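Local atomic coordinates of EF0056 (PDB entry 6ORI), a protein that is of uncharacterised molecular function but, as an enterococcal surface protein with immunoglobulin-like domains, is probably involved in biofilm formation. Residues 159-164 with 192-197; 45-50 with 147-152. All blocks are in the same frame, centred on the assembly; numbering follows the deposited sequence. Where two conformers were deposited one is given.

In the fold
Going from the N terminus, the chain first makes strand 31-38 and then a loop with residues 45-50, which lead into strand 50-59. Contact 2 closes when helix 148-155 arrives after strand 135-144 and sets its first turn on that loop. Helix 157-162 follows directly. Contact 1 opens at its end and closes 28 residues later, in the loop between strand 184-189 and strand 211-221. Contact 1 and contact 2 lie in series, their centres about 15 Å apart, and do not cross. Phe152 of contact 2 joins them by packing on Leu160 and Thr192 of contact 1. Contact 1 also touches the calcium site, which includes Leu400 and Asp402 at the end of the modelled chain.

Contact 1 (159-164 with 192-197); sequences NLKSDR and TDQDDF. With CA (calcium ion), chain B.
Asp195 OD2 is gripped by two donors, Arg164 NH1 from across the contact and the backbone N of Thr192 from its own turn. The bond from Arg164 NH1 to Asp195 OD2 is 2.6 Å long and uses the syn lone pair. Thr192 N takes the anti lone pair of Asp195 OD2, at 2.8 Å. Arg164 NH2 reaches the syn lone pair of Asp195 OD1 at 2.7 Å. This is an end-on, two-nitrogen salt bridge. Guanidinium and carboxylate meet tip to tip and nearly coplanar, their planes 3° apart. The two bonds in one plane fix the rotation of both groups.

Gln194 covers one face of the guanidinium. Gln194 NE2 sits 3.3 Å from Arg164 CZ, over the centre of the group, with the amide plane turned 40° from it. Gln194 NE2 also donates to Leu160 O at 3.3 Å, from above the carbonyl plane. Gln194 CG lies between the backbone N and the carbonyl carbon (chi1 75°), and the chain runs extended beyond it toward the helix. Gln194 OE1 rests against Lys161, 3.9 Å from its CG.

Residues 192-195 form a type I beta turn, with Asp195 N bonded to Thr192 O. The Thr192 N to Asp195 OD2 bond spans the same turn. Helix 157-162 ends at Ser162, and its end serves a calcium site. The calcium ion is bound by Ser162 O at 2.4 Å. In one of its two conformers Asp163 OD1 also reaches the ion. Gly372 O, Asp374 OD1, Leu400 O and Asp402 OD1 bind the same ion. The other carboxylate oxygen of Asp374, OD2, accepts a hydrogen bond from Arg164 N.

Contact 2 (45-50 with 147-152); sequences VLQGNT and NLDEIF
Leu46 O accepts a hydrogen bond from Asp149 N at 2.8 Å. Gly48 O takes Leu148 N at 2.9 Å. Two N-H groups of the first helical turn are thus satisfied by loop carbonyls, while the Asn147 side chain, at the N-cap position, makes no capping bond.

The tight side is apolar. Leu46 CD2 lies over the face of the Phe152 ring, 4.0 Å from its centroid, in a CH-pi contact. The two side chains cross at about a right angle. Leu148 CD1 packs beside Val45 CG1 at 3.9 Å and also touches Thr50 O.

The other side is polar and looser. In one of its two conformers, Gln47 comes no closer to Asp149 than 4.0 Å, from Gln47 CG to Asp149 OD2. A water donates to Asn147 OD1 at 2.7 Å and, weakly, to Asn49 OD1. Asn49 ND2 is held instead by Phe144 O.

The contact seats the start of helix 148-155 on the loop between strands 31-38 and 50-59. Ile41 lies against Leu46 and Phe152, and Ile151 packs on Phe144 of strand 135-144.

Contact 1 (159-164 with 192-197)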
loop_
_atom_site.group_PDB
_atom_site.type_symbol
_atom_site.label_atom_id
_atom_site.label_comp_id
_atom_site.label_asym_id
_atom_site.label_seq_id
_atom_site.Cartn_x
_atom_site.Cartn_y
_atom_site.Cartn_z
ATOM N N ASN A 159 13.345 10.365 -16.358
ATOM C CA ASN A 159 12.712 10.833 -15.131
ATOM C C ASN A 159 11.719 9.814 -14.583
ATOM O O ASN A 159 11.532 9.717 -13.373
ATOM C CB ASN A 159 12.060 12.191 -15.365
ATOM C CG ASN A 159 13.082 13.261 -15.669
ATOM O OD1 ASN A 159 14.055 13.415 -14.924
ATOM N ND2 ASN A 159 12.898 13.979 -16.774
ATOM N N LEU A 160 11.100 9.043 -15.465
ATOM C CA LEU A 160 10.188 7.990 -15.041
ATOM C C LEU A 160 10.960 6.853 -14.401
ATOM O O LEU A 160 10.412 6.106 -13.590
ATOM C CB LEU A 160 9.414 7.481 -16.245
ATOM C CG LEU A 160 8.384 8.446 -16.835
ATOM C CD1 LEU A 160 7.956 7.979 -18.212
ATOM C CD2 LEU A 160 7.182 8.577 -15.892
ATOM N N LYS A 161 12.218 6.700 -14.794
ATOM C CA LYS A 161 13.079 5.690 -14.198
ATOM C C LYS A 161 13.504 6.116 -12.793
ATOM O O LYS A 161 13.517 5.310 -11.875
ATOM C CB LYS A 161 14.292 5.472 -15.098
ATOM C CG LYS A 161 15.180 4.294 -14.755
ATOM C CD LYS A 161 15.655 3.581 -16.032
ATOM C CE LYS A 161 16.301 4.530 -17.064
ATOM N NZ LYS A 161 16.177 4.019 -18.461
ATOM N N SER A 162 13.826 7.391 -12.628
ATOM C CA SER A 162 14.413 7.840 -11.373
ATOM C C SER A 162 13.385 8.229 -10.295
ATOM O O SER A 162 13.683 8.167 -9.123
ATOM C CB SER A 162 15.378 8.993 -11.621
ATOM O OG SER A 162 14.708 10.142 -12.101
ATOM N N ASP A 163 12.214 8.722 -10.703
ATOM C CA ASP A 163 11.120 9.044 -9.775
ATOM C C ASP A 163 9.881 8.262 -10.234
ATOM O O ASP A 163 9.297 8.538 -11.297
ATOM C CB ASP A 163 10.768 10.540 -9.798
ATOM C CG ASP A 163 11.690 11.411 -8.957
ATOM O OD1 ASP A 163 12.483 10.905 -8.157
ATOM O OD2 ASP A 163 11.567 12.655 -9.070
ATOM N N ARG A 164 9.453 7.286 -9.454
ATOM C CA ARG A 164 8.248 6.542 -9.802
ATOM C C ARG A 164 7.008 7.438 -9.680
ATOM O O ARG A 164 7.000 8.387 -8.913
ATOM C CB ARG A 164 8.101 5.308 -8.911
ATOM C CG ARG A 164 9.305 4.354 -8.935
ATOM C CD ARG A 164 9.656 3.916 -10.340
ATOM N NE ARG A 164 8.521 3.388 -11.093
ATOM C CZ ARG A 164 8.372 2.127 -11.511
ATOM N NH1 ARG A 164 7.274 1.799 -12.204
ATOM N NH2 ARG A 164 9.294 1.196 -11.241
ATOM N N THR A 192 4.698 0.148 -14.779
ATOM C CA THR A 192 4.912 0.409 -16.183
ATOM C C THR A 192 5.701 -0.764 -16.739
ATOM O O THR A 192 5.916 -1.748 -16.042
ATOM C CB THR A 192 5.691 1.698 -16.375
ATOM O OG1 THR A 192 6.988 1.564 -15.782
ATOM C CG2 THR A 192 4.969 2.871 -15.736
ATOM N N ASP A 193 6.129 -0.665 -17.995
ATOM C CA ASP A 193 6.771 -1.791 -18.663
ATOM C C ASP A 193 8.193 -2.041 -18.173
ATOM O O ASP A 193 8.822 -3.024 -18.564
ATOM C CB ASP A 193 6.769 -1.582 -20.183
ATOM C CG ASP A 193 5.515 -2.128 -20.849
ATOM O OD1 ASP A 193 5.147 -3.292 -20.568
ATOM O OD2 ASP A 193 4.896 -1.392 -21.652
ATOM N N GLN A 194 8.697 -1.155 -17.320
ATOM C CA GLN A 194 10.010 -1.350 -16.720
ATOM C C GLN A 194 9.911 -2.256 -15.500
ATOM O O GLN A 194 10.927 -2.619 -14.901
ATOM C CB GLN A 194 10.650 -0.014 -16.326
ATOM C CG GLN A 194 10.062 0.642 -15.084
ATOM C CD GLN A 194 10.726 1.970 -14.760
ATOM O OE1 GLN A 194 11.931 2.137 -14.953
ATOM N NE2 GLN A 194 9.939 2.924 -14.269
ATOM N N ASP A 195 8.683 -2.611 -15.131
ATOM C CA ASP A 195 8.450 -3.463 -13.970
ATOM C C ASP A 195 8.199 -4.879 -14.423
ATOM O O ASP A 195 7.214 -5.165 -15.101
ATOM C CB ASP A 195 7.290 -2.917 -13.158
ATOM C CG ASP A 195 7.563 -1.518 -12.685
ATOM O OD1 ASP A 195 8.637 -1.324 -12.080
ATOM O OD2 ASP A 195 6.760 -0.605 -12.965
ATOM N N ASP A 196 9.117 -5.760 -14.046
ATOM C CA ASP A 196 9.126 -7.126 -14.552
ATOM C C ASP A 196 9.148 -8.176 -13.444
ATOM O O ASP A 196 8.935 -9.356 -13.712
ATOM C CB ASP A 196 10.333 -7.327 -15.475
ATOM C CG ASP A 196 11.648 -6.987 -14.802
ATOM O OD1 ASP A 196 11.675 -6.058 -13.966
ATOM O OD2 ASP A 196 12.661 -7.649 -15.114
ATOM N N PHE A 197 9.393 -7.768 -12.204
ATOM C CA PHE A 197 9.608 -8.764 -11.159
ATOM C C PHE A 197 8.359 -9.604 -10.927
ATOM O O PHE A 197 8.460 -10.826 -10.786
ATOM C CB PHE A 197 10.076 -8.146 -9.831
ATOM C CG PHE A 197 10.300 -9.173 -8.751
ATOM C CD1 PHE A 197 11.444 -9.963 -8.745
ATOM C CD2 PHE A 197 9.348 -9.380 -7.773
ATOM C CE1 PHE A 197 11.633 -10.926 -7.763
ATOM C CE2 PHE A 197 9.524 -10.339 -6.795
ATOM C CZ PHE A 197 10.666 -11.120 -6.794
HETATM CA CA CA B . 14.156 9.592 -7.299
#

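Contact 2 (45-50 with 147-152)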
loop_
_atom_site.group_PDB
_atom_site.type_symbol
_atom_site.label_atom_id
_atom_site.label_comp_id
_atom_site.label_asym_id
_atom_site.label_seq_id
_atom_site.Cartn_x
_atom_site.Cartn_y
_atom_site.Cartn_z
ATOM N N VAL A 45 -2.107 0.417 -23.369
ATOM C CA VAL A 45 -2.584 1.514 -22.531
ATOM C C VAL A 45 -1.887 2.808 -22.918
ATOM O O VAL A 45 -2.475 3.884 -22.873
ATOM C CB VAL A 45 -2.366 1.219 -21.019
ATOM C CG1 VAL A 45 -2.681 2.425 -20.152
ATOM C CG2 VAL A 45 -3.224 0.044 -20.583
ATOM N N LEU A 46 -0.617 2.724 -23.295
ATOM C CA LEU A 46 0.148 3.914 -23.631
ATOM C C LEU A 46 -0.393 4.652 -24.858
ATOM O O LEU A 46 -0.203 5.863 -25.015
ATOM C CB LEU A 46 1.612 3.561 -23.883
ATOM C CG LEU A 46 2.398 3.182 -22.631
ATOM C CD1 LEU A 46 3.716 2.513 -23.012
ATOM C CD2 LEU A 46 2.638 4.401 -21.756
ATOM N N GLN A 47 -1.075 3.924 -25.744
ATOM C CA GLN A 47 -1.634 4.513 -26.964
ATOM C C GLN A 47 -3.082 4.956 -26.760
ATOM O O GLN A 47 -3.806 5.278 -27.715
ATOM C CB GLN A 47 -1.564 3.541 -28.140
ATOM C CG GLN A 47 -0.232 3.526 -28.872
ATOM C CD GLN A 47 0.517 2.266 -28.609
ATOM O OE1 GLN A 47 0.949 2.031 -27.492
ATOM N NE2 GLN A 47 0.648 1.420 -29.625
ATOM N N GLY A 48 -3.504 4.971 -25.498
ATOM C CA GLY A 48 -4.777 5.572 -25.101
ATOM C C GLY A 48 -4.578 6.606 -23.999
ATOM O O GLY A 48 -3.442 6.917 -23.614
ATOM N N ASN A 49 -5.689 7.163 -23.502
ATOM C CA ASN A 49 -5.638 8.265 -22.546
ATOM C C ASN A 49 -6.340 7.954 -21.239
ATOM O O ASN A 49 -6.825 8.861 -20.554
ATOM C CB ASN A 49 -6.223 9.551 -23.130
ATOM C CG ASN A 49 -7.712 9.486 -23.302
ATOM O OD1 ASN A 49 -8.285 8.449 -23.647
ATOM N ND2 ASN A 49 -8.357 10.598 -23.054
ATOM N N THR A 50 -6.410 6.681 -20.887
ATOM C CA THR A 50 -7.095 6.279 -19.660
ATOM C C THR A 50 -6.288 5.311 -18.799
ATOM O O THR A 50 -5.526 4.481 -19.287
ATOM C CB THR A 50 -8.476 5.641 -19.970
ATOM O OG1 THR A 50 -8.317 4.552 -20.888
ATOM C CG2 THR A 50 -9.422 6.671 -20.537
ATOM N N ASN A 147 -2.833 11.340 -24.770
ATOM C CA ASN A 147 -2.502 9.952 -24.582
ATOM C C ASN A 147 -1.268 9.766 -23.687
ATOM O O ASN A 147 -0.413 10.650 -23.602
ATOM C CB ASN A 147 -2.269 9.279 -25.924
ATOM C CG ASN A 147 -3.551 9.126 -26.717
ATOM O OD1 ASN A 147 -4.631 8.958 -26.154
ATOM N ND2 ASN A 147 -3.439 9.171 -28.034
ATOM N N LEU A 148 -1.191 8.613 -23.037
ATOM C CA LEU A 148 -0.173 8.398 -22.035
ATOM C C LEU A 148 1.225 8.325 -22.634
ATOM O O LEU A 148 2.173 8.749 -21.975
ATOM C CB LEU A 148 -0.525 7.164 -21.220
ATOM C CG LEU A 148 -1.635 7.520 -20.222
ATOM C CD1 LEU A 148 -2.434 6.299 -19.819
ATOM C CD2 LEU A 148 -1.052 8.203 -18.994
ATOM N N ASP A 149 1.362 7.843 -23.871
ATOM C CA ASP A 149 2.671 7.845 -24.532
ATOM C C ASP A 149 3.213 9.264 -24.674
ATOM O O ASP A 149 4.397 9.505 -24.415
ATOM C CB ASP A 149 2.681 7.104 -25.883
ATOM C CG ASP A 149 1.626 7.594 -26.900
ATOM O OD1 ASP A 149 0.892 8.582 -26.691
ATOM O OD2 ASP A 149 1.540 6.949 -27.977
ATOM N N GLU A 150 2.352 10.212 -25.023
ATOM C CA GLU A 150 2.749 11.612 -25.148
ATOM C C GLU A 150 3.091 12.186 -23.780
ATOM O O GLU A 150 4.043 12.938 -23.640
ATOM C CB GLU A 150 1.654 12.445 -25.803
ATOM C CG GLU A 150 1.362 12.034 -27.227
ATOM C CD GLU A 150 0.267 12.882 -27.854
ATOM O OE1 GLU A 150 0.173 14.092 -27.524
ATOM O OE2 GLU A 150 -0.505 12.329 -28.666
ATOM N N ILE A 151 2.318 11.835 -22.763
ATOM C CA ILE A 151 2.624 12.282 -21.410
ATOM C C ILE A 151 3.958 11.709 -20.930
ATOM O O ILE A 151 4.787 12.433 -20.359
ATOM C CB ILE A 151 1.485 11.898 -20.444
ATOM C CG1 ILE A 151 0.203 12.652 -20.830
ATOM C CG2 ILE A 151 1.888 12.166 -18.993
ATOM C CD1 ILE A 151 -1.041 12.144 -20.114
ATOM N N PHE A 152 4.178 10.416 -21.142
ATOM C CA PHE A 152 5.440 9.803 -20.716
ATOM C C PHE A 152 6.630 10.437 -21.427
ATOM O O PHE A 152 7.689 10.633 -20.818
ATOM C CB PHE A 152 5.414 8.289 -20.941
ATOM C CG PHE A 152 4.734 7.511 -19.840
ATOM C CD1 PHE A 152 3.775 8.089 -19.012
ATOM C CD2 PHE A 152 5.052 6.179 -19.655
ATOM C CE1 PHE A 152 3.179 7.333 -17.991
ATOM C CE2 PHE A 152 4.459 5.436 -18.636
ATOM C CZ PHE A 152 3.532 6.014 -17.824
HETATM O O HOH W 1 -7.186 8.881 -26.869
#